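Local coordinates for protein diguanylate cyclase (PDB 6EIB) that catalyses, through this GGDEF-family domain and with magnesium, the condensation of two GTP molecules into cyclic di-GMP, and takes part in biofilm formation, at residues 54-59 against 103-108; 81-86 against 135-140. All coordinates share one frame; numbering follows the deposited sequence.

In the fold
Both contacts lie within the GGDEF domain; only interaction 2 takes a strand of its central sheet as one of its two sides. Interaction 1 joins two helices, 50-67 and 91-107, and runs from a buried aliphatic-aromatic end to a partly exposed ring stack beside a sulfate. Interaction 2 joins sheet to helix, strand 81-87 to helix 133-148, lies nearer the centre of the chain and depends on one short carboxylate bond with a little apolar packing beside it. They share no helix or strand, but strand 81-87 leads directly into helix 91-107, and L57 CD2 of 54-59 packs 3.9 Å from F82 CE1 of 81-86. Interaction 1 has no hydrogen bond between its segments; interaction 2 has one.

Interaction 1: residues 54-59 against 103-108; sequences DEVLCF and QRFAEH. With SO4 (sulfate ion), chain F; ACT (acetate ion), chain P.
The F59 ring carries the imidazole of H108 on one face, the two nearly parallel in a face-to-face stack with centroids 3.8 Å apart and planes 20° from each other. F59 CE1 lies over the centre of the H108 face. At the F59 edge, near the ring plane, lie F105 CD1 and a sulfate oxygen, O1, which also sits at the H108 edge, near its plane. In the GGDEF fold this is where helix 50-67 packs beside the C-terminal end of helix 91-107, H108 following just after the last turn.

F59 and H108 reach for each other from opposite directions. In each, CG stands anti to the backbone N, which carries the ring out into the gap between the helices. The closest approach is F59 CZ to H108 CG, 3.3 Å. F110 meets both rings edge-to-face.

Deeper in, V56 and F105 cross at about a right angle. The CG1 branch of V56 comes to the edge of the F105 ring, 3.5 Å from CZ. The two phenylalanines meet more loosely, F59 CD2 lying 4.0 Å from F105 CD1. I117 touches both V56 and F105, while L60 and L63 also pack on F105, whose side chain is about 4 Å from that of I38, a magnesium-binding residue by similarity.

Outside, a sulfate, probably from the crystallisation liquor, joins two residues of 103-108. The R104 chain bends at chi3 (54°), bringing NH2 to sulfate O4 with the sulfur in the guanidinium plane; their 2.5 Å separation is unusually short, so its exact geometry is doubtful. R104 NH1 bonds to S66 OG on helix 50-67. A nearby anion would tend to favour a protonated imidazole. H108 ND1 donates to sulfate O3 at 3.1 Å and, more weakly, to O1 at 3.0 Å.

Interaction 2: residues 81-86 against 135-140; sequences EFIIVL and DIYRRS. With SO4 (sulfate ion), chain G.
E81 and Y137 approach from opposite directions, and the tight part of the contact is the bond between them: Y137 OH donates to E81 OE2 over 2.5 Å. The oxygen receives it through its syn lone pair, at the edge of the ring and in its plane, with carboxylate and ring only 7° apart. E81 reaches the hydroxyl as an extended chain, CG anti to the backbone N (chi1 -173°). Two residues on, I83 meets the same ring more loosely: I83 CD1 comes obliquely to Y137 CD1 at 4.0 Å, and the I83 side chain also packs on L13 and F17 of helix 10-27.

On the exposed side, the extended R138 chain runs out to a sulfate, probably from the crystallisation liquor. Its NH2 donates to sulfate O1 at 2.8 Å and more weakly to O3 at 2.9 Å; Y158 and Q142 also bond this ion.

E81 follows E80, the predicted proton acceptor, and touches D37, a magnesium-binding residue by similarity. The Y137 bond thus ties helix 133-148 to the second glutamate of the GGEEF motif, the signature sequence on the β-hairpin between strands 73-76 and 81-87 at the diguanylate cyclase active site.

Interaction 1: residues 54-59 against 103-108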
ATOM      1  N   ASP A  54      13.788  10.024  -0.293  1.00 38.05           N
ATOM      2  CA  ASP A  54      14.132   8.606  -0.315  1.00 39.28           C
ATOM      3  C   ASP A  54      14.149   7.951   1.065  1.00 39.27           C
ATOM      4  O   ASP A  54      13.829   6.770   1.187  1.00 38.75           O
ATOM      5  CB  ASP A  54      15.485   8.431  -1.007  1.00 43.41           C
ATOM      6  CG  ASP A  54      15.370   8.492  -2.520  1.00 44.91           C
ATOM      7  OD1 ASP A  54      14.251   8.752  -3.013  1.00 42.28           O
ATOM      8  OD2 ASP A  54      16.404   8.322  -3.208  1.00 48.35           O
ATOM      9  N   GLU A  55      14.530   8.703   2.099  1.00 39.01           N
ATOM     10  CA  GLU A  55      14.514   8.161   3.462  1.00 38.88           C
ATOM     11  C   GLU A  55      13.109   7.844   3.907  1.00 35.58           C
ATOM     12  O   GLU A  55      12.882   6.867   4.637  1.00 35.41           O
ATOM     13  CB  GLU A  55      15.145   9.140   4.457  1.00 42.20           C
ATOM     14  CG  GLU A  55      16.650   9.253   4.360  1.00 46.75           C
ATOM     15  CD  GLU A  55      17.230  10.284   5.333  1.00 49.88           C
ATOM     16  OE1 GLU A  55      16.447  10.978   6.033  1.00 49.93           O
ATOM     17  OE2 GLU A  55      18.473  10.393   5.386  1.00 52.08           O
ATOM     18  N   VAL A  56      12.176   8.711   3.513  1.00 33.14           N
ATOM     19  CA  VAL A  56      10.762   8.523   3.811  1.00 30.49           C
ATOM     20  C   VAL A  56      10.254   7.241   3.176  1.00 31.63           C
ATOM     21  O   VAL A  56       9.581   6.437   3.830  1.00 32.59           O
ATOM     22  CB  VAL A  56       9.897   9.690   3.290  1.00 28.61           C
ATOM     23  CG1 VAL A  56       8.421   9.422   3.625  1.00 26.56           C
ATOM     24  CG2 VAL A  56      10.365  11.015   3.875  1.00 29.22           C
ATOM     25  N   LEU A  57      10.579   7.060   1.896  1.00 31.91           N
ATOM     26  CA  LEU A  57      10.188   5.854   1.168  1.00 31.25           C
ATOM     27  C   LEU A  57      10.771   4.623   1.882  1.00 34.16           C
ATOM     28  O   LEU A  57      10.090   3.624   2.089  1.00 34.71           O
ATOM     29  CB  LEU A  57      10.699   5.902  -0.267  1.00 30.22           C
ATOM     30  CG  LEU A  57      10.181   7.015  -1.184  1.00 28.80           C
ATOM     31  CD1 LEU A  57      10.955   7.057  -2.478  1.00 29.36           C
ATOM     32  CD2 LEU A  57       8.725   6.830  -1.445  1.00 27.00           C
ATOM     33  N   CYS A  58      12.024   4.732   2.295  1.00 35.63           N
ATOM     34  CA  CYS A  58      12.682   3.624   2.964  1.00 38.63           C
ATOM     35  C   CYS A  58      12.050   3.266   4.297  1.00 38.05           C
ATOM     36  O   CYS A  58      11.826   2.081   4.568  1.00 39.02           O
ATOM     37  CB  CYS A  58      14.158   3.942   3.172  1.00 41.69           C
ATOM     38  SG  CYS A  58      15.093   3.735   1.663  1.00 60.12           S
ATOM     39  N   PHE A  59      11.750   4.280   5.102  1.00 36.59           N
ATOM     40  CA  PHE A  59      11.044   4.093   6.364  1.00 33.98           C
ATOM     41  C   PHE A  59       9.679   3.441   6.143  1.00 32.98           C
ATOM     42  O   PHE A  59       9.266   2.583   6.927  1.00 33.73           O
ATOM     43  CB  PHE A  59      10.870   5.421   7.099  1.00 32.04           C
ATOM     44  CG  PHE A  59      10.049   5.296   8.351  1.00 29.65           C
ATOM     45  CD1 PHE A  59      10.643   4.909   9.546  1.00 29.85           C
ATOM     46  CD2 PHE A  59       8.676   5.509   8.325  1.00 28.05           C
ATOM     47  CE1 PHE A  59       9.879   4.761  10.701  1.00 29.47           C
ATOM     48  CE2 PHE A  59       7.910   5.357   9.479  1.00 27.53           C
ATOM     49  CZ  PHE A  59       8.512   4.977  10.654  1.00 28.02           C
ATOM     50  N   GLN A 103      -1.400   5.085  10.556  1.00 25.70           N
ATOM     51  CA  GLN A 103      -1.210   5.701  11.873  1.00 29.35           C
ATOM     52  C   GLN A 103       0.230   5.785  12.294  1.00 29.54           C
ATOM     53  O   GLN A 103       0.662   6.815  12.803  1.00 29.57           O
ATOM     54  CB  GLN A 103      -1.979   4.950  12.927  1.00 34.40           C
ATOM     55  CG  GLN A 103      -3.451   5.281  12.977  1.00 39.89           C
ATOM     56  CD  GLN A 103      -4.234   4.225  13.737  1.00 45.67           C
ATOM     57  OE1 GLN A 103      -3.787   3.075  13.867  1.00 48.11           O
ATOM     58  NE2 GLN A 103      -5.367   4.628  14.323  1.00 47.68           N
ATOM     59  N   ARG A 104       0.974   4.695  12.133  1.00 29.13           N
ATOM     60  CA  ARG A 104       2.373   4.726  12.551  1.00 30.81           C
ATOM     61  C   ARG A 104       3.225   5.617  11.659  1.00 27.97           C
ATOM     62  O   ARG A 104       4.210   6.219  12.116  1.00 27.67           O
ATOM     63  CB  ARG A 104       2.945   3.303  12.635  1.00 35.51           C
ATOM     64  CG  ARG A 104       2.437   2.585  13.876  1.00 42.13           C
ATOM     65  CD  ARG A 104       3.287   1.380  14.225  1.00 47.46           C
ATOM     66  NE  ARG A 104       4.706   1.723  14.344  1.00 48.37           N
ATOM     67  CZ  ARG A 104       5.666   0.809  14.260  1.00 48.74           C
ATOM     68  NH1 ARG A 104       5.336  -0.460  14.069  1.00 48.98           N
ATOM     69  NH2 ARG A 104       6.942   1.157  14.331  1.00 49.53           N
ATOM     70  N   PHE A 105       2.843   5.741  10.388  1.00 24.85           N
ATOM     71  CA  PHE A 105       3.542   6.650   9.531  1.00 23.27           C
ATOM     72  C   PHE A 105       3.295   8.091   9.994  1.00 25.33           C
ATOM     73  O   PHE A 105       4.227   8.902  10.070  1.00 28.62           O
ATOM     74  CB  PHE A 105       3.085   6.426   8.080  1.00 21.11           C
ATOM     75  CG  PHE A 105       3.899   7.157   7.058  1.00 21.20           C
ATOM     76  CD1 PHE A 105       5.181   6.733   6.735  1.00 21.97           C
ATOM     77  CD2 PHE A 105       3.354   8.231   6.369  1.00 22.51           C
ATOM     78  CE1 PHE A 105       5.921   7.390   5.751  1.00 22.90           C
ATOM     79  CE2 PHE A 105       4.090   8.902   5.383  1.00 22.28           C
ATOM     80  CZ  PHE A 105       5.364   8.486   5.078  1.00 22.68           C
ATOM     81  N   ALA A 106       2.041   8.405  10.316  1.00 24.87           N
ATOM     82  CA  ALA A 106       1.643   9.745  10.739  1.00 24.85           C
ATOM     83  C   ALA A 106       2.312  10.107  12.064  1.00 27.99           C
ATOM     84  O   ALA A 106       2.535  11.281  12.379  1.00 28.02           O
ATOM     85  CB  ALA A 106       0.122   9.836  10.890  1.00 23.66           C
ATOM     86  N   GLU A 107       2.576   9.087  12.858  1.00 29.07           N
ATOM     87  CA  GLU A 107       3.155   9.274  14.193  1.00 32.53           C
ATOM     88  C   GLU A 107       4.682   9.386  14.184  1.00 32.83           C
ATOM     89  O   GLU A 107       5.278   9.757  15.194  1.00 34.31           O
ATOM     90  CB  GLU A 107       2.730   8.140  15.119  1.00 36.13           C
ATOM     91  CG  GLU A 107       1.295   8.198  15.600  1.00 38.82           C
ATOM     92  CD  GLU A 107       0.810   6.845  16.117  1.00 43.22           C
ATOM     93  OE1 GLU A 107       1.537   5.823  15.961  1.00 43.38           O
ATOM     94  OE2 GLU A 107      -0.300   6.802  16.696  1.00 46.48           O
ATOM     95  N   HIS A 108       5.332   8.994  13.090  1.00 31.44           N
ATOM     96  CA  HIS A 108       6.793   9.027  13.068  1.00 31.60           C
ATOM     97  C   HIS A 108       7.307  10.426  12.716  1.00 31.06           C
ATOM     98  O   HIS A 108       6.940  10.991  11.698  1.00 29.87           O
ATOM     99  CB  HIS A 108       7.348   7.986  12.108  1.00 31.83           C
ATOM    100  CG  HIS A 108       8.840   7.946  12.073  1.00 33.92           C
ATOM    101  ND1 HIS A 108       9.588   7.270  13.016  1.00 36.28           N
ATOM    102  CD2 HIS A 108       9.729   8.452  11.181  1.00 33.96           C
ATOM    103  CE1 HIS A 108      10.872   7.399  12.731  1.00 37.33           C
ATOM    104  NE2 HIS A 108      10.985   8.119  11.624  1.00 36.42           N
TER
HETATM  105  S   SO4 F 202       8.803   4.375  15.074  1.00 47.09           S
HETATM  106  O1  SO4 F 202      10.144   4.816  14.704  1.00 46.25           O
HETATM  107  O2  SO4 F 202       8.703   4.171  16.515  1.00 47.92           O
HETATM  108  O3  SO4 F 202       7.790   5.381  14.767  1.00 47.34           O
HETATM  109  O4  SO4 F 202       8.564   3.120  14.357  1.00 47.99           O
HETATM  110  C   ACT P 212      -5.782   8.406  14.115  1.00 67.41           C
HETATM  111  O   ACT P 212      -6.369   9.497  14.282  1.00 67.63           O
HETATM  112  OXT ACT P 212      -6.425   7.530  13.498  1.00 67.08           O
HETATM  113  CH3 ACT P 212      -4.395   8.155  14.634  1.00 67.47           C

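Interaction 2: residues 81-86 against 135-140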
ATOM      1  N   GLU A  81       3.593   5.827  -4.751  1.00 25.00           N
ATOM      2  CA  GLU A  81       2.479   4.907  -4.585  1.00 22.30           C
ATOM      3  C   GLU A  81       3.030   3.502  -4.401  1.00 20.28           C
ATOM      4  O   GLU A  81       3.932   3.081  -5.114  1.00 20.53           O
ATOM      5  CB  GLU A  81       1.503   4.930  -5.775  1.00 20.56           C
ATOM      6  CG  GLU A  81       0.215   4.077  -5.525  1.00 21.03           C
ATOM      7  CD  GLU A  81      -0.680   3.944  -6.784  1.00 22.05           C
ATOM      8  OE1 GLU A  81      -0.677   4.915  -7.574  1.00 20.19           O
ATOM      9  OE2 GLU A  81      -1.326   2.860  -6.999  1.00 20.98           O
ATOM     10  N   PHE A  82       2.482   2.805  -3.428  1.00 18.60           N
ATOM     11  CA  PHE A  82       2.864   1.428  -3.140  1.00 20.51           C
ATOM     12  C   PHE A  82       1.677   0.543  -3.225  1.00 21.07           C
ATOM     13  O   PHE A  82       0.524   0.987  -3.095  1.00 20.95           O
ATOM     14  CB  PHE A  82       3.476   1.288  -1.727  1.00 22.63           C
ATOM     15  CG  PHE A  82       4.820   1.916  -1.592  1.00 26.68           C
ATOM     16  CD1 PHE A  82       4.951   3.294  -1.351  1.00 29.57           C
ATOM     17  CD2 PHE A  82       5.963   1.141  -1.721  1.00 27.42           C
ATOM     18  CE1 PHE A  82       6.212   3.871  -1.233  1.00 31.44           C
ATOM     19  CE2 PHE A  82       7.216   1.703  -1.609  1.00 29.62           C
ATOM     20  CZ  PHE A  82       7.349   3.073  -1.355  1.00 32.04           C
ATOM     21  N   ILE A  83       1.965  -0.734  -3.409  1.00 21.95           N
ATOM     22  CA  ILE A  83       0.943  -1.729  -3.333  1.00 21.91           C
ATOM     23  C   ILE A  83       1.442  -2.839  -2.406  1.00 22.77           C
ATOM     24  O   ILE A  83       2.615  -3.210  -2.457  1.00 22.98           O
ATOM     25  CB  ILE A  83       0.630  -2.228  -4.748  1.00 24.75           C
ATOM     26  CG1 ILE A  83      -0.490  -3.260  -4.782  1.00 25.19           C
ATOM     27  CG2 ILE A  83       1.851  -2.874  -5.318  1.00 27.07           C
ATOM     28  CD1 ILE A  83      -0.924  -3.529  -6.279  1.00 47.65           C
ATOM     29  N   ILE A  84       0.553  -3.332  -1.553  1.00 21.56           N
ATOM     30  CA  ILE A  84       0.844  -4.492  -0.724  1.00 21.80           C
ATOM     31  C   ILE A  84      -0.162  -5.576  -1.044  1.00 21.47           C
ATOM     32  O   ILE A  84      -1.375  -5.350  -1.009  1.00 19.87           O
ATOM     33  CB  ILE A  84       0.799  -4.147   0.758  1.00 22.04           C
ATOM     34  CG1 ILE A  84       1.776  -3.014   1.046  1.00 22.91           C
ATOM     35  CG2 ILE A  84       1.166  -5.377   1.642  1.00 28.43           C
ATOM     36  CD1 ILE A  84       1.581  -2.418   2.414  1.00 26.80           C
ATOM     37  N   VAL A  85       0.356  -6.765  -1.325  1.00 21.35           N
ATOM     38  CA  VAL A  85      -0.497  -7.893  -1.635  1.00 21.51           C
ATOM     39  C   VAL A  85      -0.407  -8.908  -0.546  1.00 21.02           C
ATOM     40  O   VAL A  85       0.703  -9.331  -0.203  1.00 20.85           O
ATOM     41  CB  VAL A  85      -0.099  -8.536  -2.987  1.00 22.80           C
ATOM     42  CG1 VAL A  85      -0.904  -9.849  -3.237  1.00 20.99           C
ATOM     43  CG2 VAL A  85      -0.292  -7.509  -4.123  1.00 20.53           C
ATOM     44  N   LEU A  86      -1.554  -9.294   0.018  1.00 22.56           N
ATOM     45  CA  LEU A  86      -1.549 -10.208   1.178  1.00 26.16           C
ATOM     46  C   LEU A  86      -2.233 -11.539   0.857  1.00 27.08           C
ATOM     47  O   LEU A  86      -3.447 -11.589   0.697  1.00 25.63           O
ATOM     48  CB  LEU A  86      -2.229  -9.572   2.392  1.00 28.13           C
ATOM     49  CG  LEU A  86      -1.783  -8.263   3.059  1.00 32.39           C
ATOM     50  CD1 LEU A  86      -2.843  -7.800   4.039  1.00 34.03           C
ATOM     51  CD2 LEU A  86      -0.528  -8.474   3.867  1.00 36.32           C
ATOM     52  N   ASP A 135      -8.414  -6.251 -12.132  1.00 19.09           N
ATOM     53  CA  ASP A 135      -9.752  -6.105 -11.518  1.00 18.03           C
ATOM     54  C   ASP A 135      -9.642  -5.730 -10.038  1.00 20.05           C
ATOM     55  O   ASP A 135     -10.524  -5.044  -9.495  1.00 22.74           O
ATOM     56  CB  ASP A 135     -10.578  -7.383 -11.616  1.00 18.14           C
ATOM     57  CG  ASP A 135     -11.060  -7.674 -13.048  1.00 19.70           C
ATOM     58  OD1 ASP A 135     -11.523  -6.713 -13.708  1.00 18.43           O
ATOM     59  OD2 ASP A 135     -10.955  -8.853 -13.475  1.00 19.36           O
ATOM     60  N   ILE A 136      -8.629  -6.271  -9.367  1.00 17.82           N
ATOM     61  CA  ILE A 136      -8.422  -5.987  -7.932  1.00 18.21           C
ATOM     62  C   ILE A 136      -7.809  -4.591  -7.751  1.00 18.65           C
ATOM     63  O   ILE A 136      -8.304  -3.791  -6.955  1.00 18.91           O
ATOM     64  CB  ILE A 136      -7.515  -7.038  -7.267  1.00 17.07           C
ATOM     65  CG1 ILE A 136      -8.127  -8.434  -7.423  1.00 16.02           C
ATOM     66  CG2 ILE A 136      -7.338  -6.756  -5.744  1.00 17.42           C
ATOM     67  CD1 ILE A 136      -7.284  -9.597  -6.750  1.00 19.17           C
ATOM     68  N   TYR A 137      -6.738  -4.319  -8.495  1.00 18.80           N
ATOM     69  CA  TYR A 137      -6.061  -3.027  -8.428  1.00 20.09           C
ATOM     70  C   TYR A 137      -7.021  -1.869  -8.704  1.00 19.72           C
ATOM     71  O   TYR A 137      -6.953  -0.818  -8.043  1.00 20.73           O
ATOM     72  CB  TYR A 137      -4.899  -2.955  -9.452  1.00 27.03           C
ATOM     73  CG  TYR A 137      -4.264  -1.567  -9.425  1.00 27.73           C
ATOM     74  CD1 TYR A 137      -3.424  -1.200  -8.378  1.00 27.74           C
ATOM     75  CD2 TYR A 137      -4.599  -0.592 -10.363  1.00 26.54           C
ATOM     76  CE1 TYR A 137      -2.870   0.089  -8.292  1.00 27.76           C
ATOM     77  CE2 TYR A 137      -4.059   0.715 -10.275  1.00 25.84           C
ATOM     78  CZ  TYR A 137      -3.184   1.036  -9.238  1.00 26.83           C
ATOM     79  OH  TYR A 137      -2.615   2.313  -9.105  1.00 28.07           O
ATOM     80  N   ARG A 138      -7.916  -2.052  -9.669  1.00 19.85           N
ATOM     81  CA  ARG A 138      -8.918  -1.031  -9.980  1.00 20.78           C
ATOM     82  C   ARG A 138      -9.733  -0.660  -8.735  1.00 20.60           C
ATOM     83  O   ARG A 138     -10.034   0.527  -8.484  1.00 18.25           O
ATOM     84  CB  ARG A 138      -9.841  -1.515 -11.104  1.00 22.14           C
ATOM     85  CG  ARG A 138     -11.007  -0.645 -11.300  1.00 26.44           C
ATOM     86  CD  ARG A 138     -11.918  -1.193 -12.350  1.00 31.10           C
ATOM     87  NE  ARG A 138     -13.042  -0.287 -12.512  1.00 36.11           N
ATOM     88  CZ  ARG A 138     -14.160  -0.400 -11.808  1.00 38.98           C
ATOM     89  NH1 ARG A 138     -14.286  -1.401 -10.931  1.00 37.81           N
ATOM     90  NH2 ARG A 138     -15.146   0.465 -12.001  1.00 41.67           N
ATOM     91  N   ARG A 139     -10.083  -1.666  -7.933  1.00 21.31           N
ATOM     92  CA  ARG A 139     -10.893  -1.412  -6.736  1.00 21.31           C
ATOM     93  C   ARG A 139     -10.057  -0.793  -5.608  1.00 21.14           C
ATOM     94  O   ARG A 139     -10.526   0.118  -4.933  1.00 21.43           O
ATOM     95  CB  ARG A 139     -11.580  -2.701  -6.261  1.00 23.07           C
ATOM     96  CG  ARG A 139     -12.703  -3.205  -7.191  1.00 23.59           C
ATOM     97  CD  ARG A 139     -13.449  -4.320  -6.557  1.00 25.03           C
ATOM     98  NE  ARG A 139     -12.550  -5.432  -6.284  1.00 24.78           N
ATOM     99  CZ  ARG A 139     -12.446  -6.513  -7.066  1.00 24.14           C
ATOM    100  NH1 ARG A 139     -13.215  -6.624  -8.146  1.00 23.53           N
ATOM    101  NH2 ARG A 139     -11.602  -7.494  -6.750  1.00 23.07           N
ATOM    102  N   SER A 140      -8.829  -1.260  -5.389  1.00 21.39           N
ATOM    103  CA  SER A 140      -8.036  -0.640  -4.325  1.00 21.24           C
ATOM    104  C   SER A 140      -7.635   0.764  -4.750  1.00 21.20           C
ATOM    105  O   SER A 140      -7.586   1.662  -3.926  1.00 20.15           O
ATOM    106  CB  SER A 140      -6.807  -1.474  -3.931  1.00 22.19           C
ATOM    107  OG  SER A 140      -5.843  -1.604  -4.962  1.00 23.45           O
TER
HETATM  108  S   SO4 G 203     -17.842   0.691 -10.125  1.00 90.43           S
HETATM  109  O1  SO4 G 203     -16.508   0.829  -9.560  1.00 90.64           O
HETATM  110  O2  SO4 G 203     -18.795   1.348  -9.238  1.00 90.62           O
HETATM  111  O3  SO4 G 203     -17.893   1.352 -11.429  1.00 90.69           O
HETATM  112  O4  SO4 G 203     -18.155  -0.728 -10.249  1.00 89.93           O